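Local coordinates for protein CT296 (Chlamydia trachomatis, PDB 3QH6) that is of unknown function but structurally resembles Fe(II) 2-oxoglutarate-dependent enzymes, at residues E83-S88 and C109-L114. Residues are numbered along the deposited sequence; the frame is centred on the assembly and turned at random.
Sequences ELTHRS and CDCSVL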
ATOM      1  N   GLU A  83      -4.455  -7.350 -10.977  1.00 19.44           N
ATOM      2  CA  GLU A  83      -5.148  -6.819 -12.159  1.00 23.96           C
ATOM      3  C   GLU A  83      -4.303  -5.781 -12.935  1.00 26.72           C
ATOM      4  O   GLU A  83      -4.223  -5.813 -14.162  1.00 22.86           O
ATOM      5  CB  GLU A  83      -6.503  -6.189 -11.736  1.00 23.07           C
ATOM      6  CG  GLU A  83      -7.356  -5.770 -12.903  1.00 34.66           C
ATOM      7  CD  GLU A  83      -8.796  -5.475 -12.499  1.00 48.16           C
ATOM      8  OE1 GLU A  83      -9.104  -5.545 -11.278  1.00 39.46           O
ATOM      9  OE2 GLU A  83      -9.608  -5.175 -13.409  1.00 43.55           O
ATOM     10  N   LEU A  84      -3.675  -4.873 -12.203  1.00 16.69           N
ATOM     11  CA  LEU A  84      -2.823  -3.836 -12.783  1.00 15.60           C
ATOM     12  C   LEU A  84      -1.591  -4.421 -13.472  1.00 23.75           C
ATOM     13  O   LEU A  84      -1.136  -3.880 -14.483  1.00 18.15           O
ATOM     14  CB  LEU A  84      -2.343  -2.864 -11.700  1.00 19.36           C
ATOM     15  CG  LEU A  84      -3.411  -1.884 -11.221  1.00 17.65           C
ATOM     16  CD1 LEU A  84      -3.026  -1.236  -9.888  1.00 19.65           C
ATOM     17  CD2 LEU A  84      -3.701  -0.807 -12.340  1.00 15.53           C
ATOM     18  N   THR A  85      -1.070  -5.521 -12.913  1.00 20.23           N
ATOM     19  CA  THR A  85       0.168  -6.118 -13.404  1.00 17.92           C
ATOM     20  C   THR A  85      -0.067  -7.291 -14.358  1.00 24.21           C
ATOM     21  O   THR A  85       0.897  -7.880 -14.857  1.00 19.72           O
ATOM     22  CB  THR A  85       1.070  -6.563 -12.256  1.00 18.69           C
ATOM     23  OG1 THR A  85       0.395  -7.520 -11.405  1.00 20.23           O
ATOM     24  CG2 THR A  85       1.470  -5.382 -11.435  1.00 15.63           C
ATOM     25  N   HIS A  86      -1.329  -7.575 -14.663  1.00 22.00           N
ATOM     26  CA  HIS A  86      -1.684  -8.752 -15.484  1.00 25.29           C
ATOM     27  C   HIS A  86      -1.101 -10.063 -14.980  1.00 31.11           C
ATOM     28  O   HIS A  86      -0.635 -10.889 -15.761  1.00 35.39           O
ATOM     29  CB  HIS A  86      -1.283  -8.551 -16.946  1.00 30.90           C
ATOM     30  CG  HIS A  86      -2.085  -7.502 -17.651  1.00 42.35           C
ATOM     31  ND1 HIS A  86      -2.149  -7.411 -19.026  1.00 47.51           N
ATOM     32  CD2 HIS A  86      -2.858  -6.496 -17.171  1.00 42.05           C
ATOM     33  CE1 HIS A  86      -2.920  -6.390 -19.363  1.00 41.03           C
ATOM     34  NE2 HIS A  86      -3.364  -5.819 -18.257  1.00 40.78           N
ATOM     35  N   ARG A  87      -1.171 -10.264 -13.669  1.00 26.63           N
ATOM     36  CA  ARG A  87      -0.754 -11.497 -13.025  1.00 21.70           C
ATOM     37  C   ARG A  87      -1.988 -12.298 -12.634  1.00 28.08           C
ATOM     38  O   ARG A  87      -3.021 -11.703 -12.330  1.00 26.34           O
ATOM     39  CB  ARG A  87       0.044 -11.173 -11.758  1.00 26.96           C
ATOM     40  CG  ARG A  87       1.399 -10.544 -12.030  1.00 36.65           C
ATOM     41  CD  ARG A  87       2.110 -11.238 -13.173  1.00 43.87           C
ATOM     42  NE  ARG A  87       3.551 -10.987 -13.154  1.00 47.76           N
ATOM     43  CZ  ARG A  87       4.300 -10.819 -14.239  1.00 65.65           C
ATOM     44  NH1 ARG A  87       3.749 -10.857 -15.446  1.00 72.74           N
ATOM     45  NH2 ARG A  87       5.603 -10.602 -14.118  1.00 73.79           N
ATOM     46  N   SER A  88      -1.889 -13.628 -12.651  1.00 32.66           N
ATOM     47  CA  SER A  88      -2.979 -14.499 -12.208  1.00 32.54           C
ATOM     48  C   SER A  88      -3.344 -14.145 -10.790  1.00 25.98           C
ATOM     49  O   SER A  88      -4.509 -13.912 -10.464  1.00 36.29           O
ATOM     50  CB  SER A  88      -2.558 -15.973 -12.225  1.00 27.79           C
ATOM     51  OG  SER A  88      -2.428 -16.443 -13.549  1.00 56.09           O
ATOM     52  N   CYS A 109       9.771  -7.261  -6.118  1.00 18.84           N
ATOM     53  CA  CYS A 109       8.440  -7.895  -6.194  1.00 20.88           C
ATOM     54  C   CYS A 109       7.619  -7.432  -7.412  1.00 25.00           C
ATOM     55  O   CYS A 109       7.925  -6.419  -8.028  1.00 22.28           O
ATOM     56  CB  CYS A 109       7.632  -7.654  -4.893  1.00 19.74           C
ATOM     57  SG  CYS A 109       7.243  -5.872  -4.602  1.00 23.73           S
ATOM     58  N   ASP A 110       6.578  -8.185  -7.770  1.00 18.12           N
ATOM     59  CA  ASP A 110       5.748  -7.839  -8.925  1.00 21.41           C
ATOM     60  C   ASP A 110       5.143  -6.443  -8.762  1.00 19.39           C
ATOM     61  O   ASP A 110       5.079  -5.670  -9.708  1.00 21.44           O
ATOM     62  CB  ASP A 110       4.616  -8.863  -9.108  1.00 20.24           C
ATOM     63  CG  ASP A 110       5.126 -10.257  -9.375  1.00 28.82           C
ATOM     64  OD1 ASP A 110       5.802 -10.812  -8.486  1.00 27.03           O
ATOM     65  OD2 ASP A 110       4.836 -10.803 -10.466  1.00 32.83           O
ATOM     66  N   CYS A 111       4.683  -6.112  -7.557  1.00 21.12           N
ATOM     67  CA  CYS A 111       4.001  -4.814  -7.372  1.00 20.19           C
ATOM     68  C   CYS A 111       4.070  -4.412  -5.912  1.00 21.86           C
ATOM     69  O   CYS A 111       3.859  -5.254  -5.039  1.00 18.62           O
ATOM     70  CB  CYS A 111       2.521  -4.911  -7.785  1.00 23.01           C
ATOM     71  SG  CYS A 111       1.695  -3.262  -7.900  1.00 22.20           S
ATOM     72  N   SER A 112       4.365  -3.147  -5.628  1.00 16.66           N
ATOM     73  CA  SER A 112       4.254  -2.672  -4.244  1.00 12.66           C
ATOM     74  C   SER A 112       3.032  -1.759  -4.047  1.00 15.53           C
ATOM     75  O   SER A 112       2.527  -1.148  -4.999  1.00 15.70           O
ATOM     76  CB  SER A 112       5.543  -1.945  -3.829  1.00 18.73           C
ATOM     77  OG  SER A 112       6.670  -2.807  -3.903  1.00 16.48           O
ATOM     78  N   VAL A 113       2.580  -1.619  -2.802  1.00 13.22           N
ATOM     79  CA  VAL A 113       1.580  -0.605  -2.512  1.00 13.54           C
ATOM     80  C   VAL A 113       2.044   0.174  -1.315  1.00 17.44           C
ATOM     81  O   VAL A 113       2.373  -0.405  -0.283  1.00 20.64           O
ATOM     82  CB  VAL A 113       0.199  -1.224  -2.212  1.00 18.10           C
ATOM     83  CG1 VAL A 113      -0.785  -0.124  -1.699  1.00 16.93           C
ATOM     84  CG2 VAL A 113      -0.338  -1.901  -3.448  1.00 19.11           C
ATOM     85  N   LEU A 114       2.096   1.489  -1.450  1.00 14.86           N
ATOM     86  CA  LEU A 114       2.419   2.343  -0.313  1.00 17.74           C
ATOM     87  C   LEU A 114       1.079   2.844   0.178  1.00 22.70           C
ATOM     88  O   LEU A 114       0.355   3.476  -0.561  1.00 21.50           O
ATOM     89  CB  LEU A 114       3.330   3.508  -0.761  1.00 19.49           C
ATOM     90  CG  LEU A 114       3.773   4.567   0.263  1.00 23.63           C
ATOM     91  CD1 LEU A 114       2.588   5.321   0.865  1.00 28.91           C
ATOM     92  CD2 LEU A 114       4.585   3.940   1.345  1.00 30.59           C
TER
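Asp110 OD2 is gripped by two donors, Arg87 NE, 3.0 Å away, and the hydroxyl of Ser152. The first bond, part of a salt bridge, is almost perfectly straight, 178° at the hydrogen; NE lies nearly in line with the carboxylate C-O bond, and OD2 sits at the guanidinium edge, in its plane. The planes of the two flat groups are 77° apart, and a single N-H, that of NE, makes the bond; this is not the flat two-pronged pairing. A bend at chi2 (-43°) folds the arginine chain so that NE reaches the acid. Arginine suits this exposed place, its charge paired while it stays near solvent.

Deeper in, the contact turns apolar. The methyl of Thr85 reaches Cys111 CB, with CG2 to CB 3.8 Å. Threonine serves both needs here: its methyl faces the strand while OG1 bonds back to Ala81 O in its own helix. The small side chain of Cys111 packs against this methyl and also touches Phe127. His86, at positive phi, is part of a Schellman motif at the C-terminal end of the helix. Opposite Phe150, Asp110 and Cys111 form a classic beta bulge, and the contact joins a helix C-terminus to the bulged start of strand 111-116 in the antiparallel sheet of this cupin-clan fold.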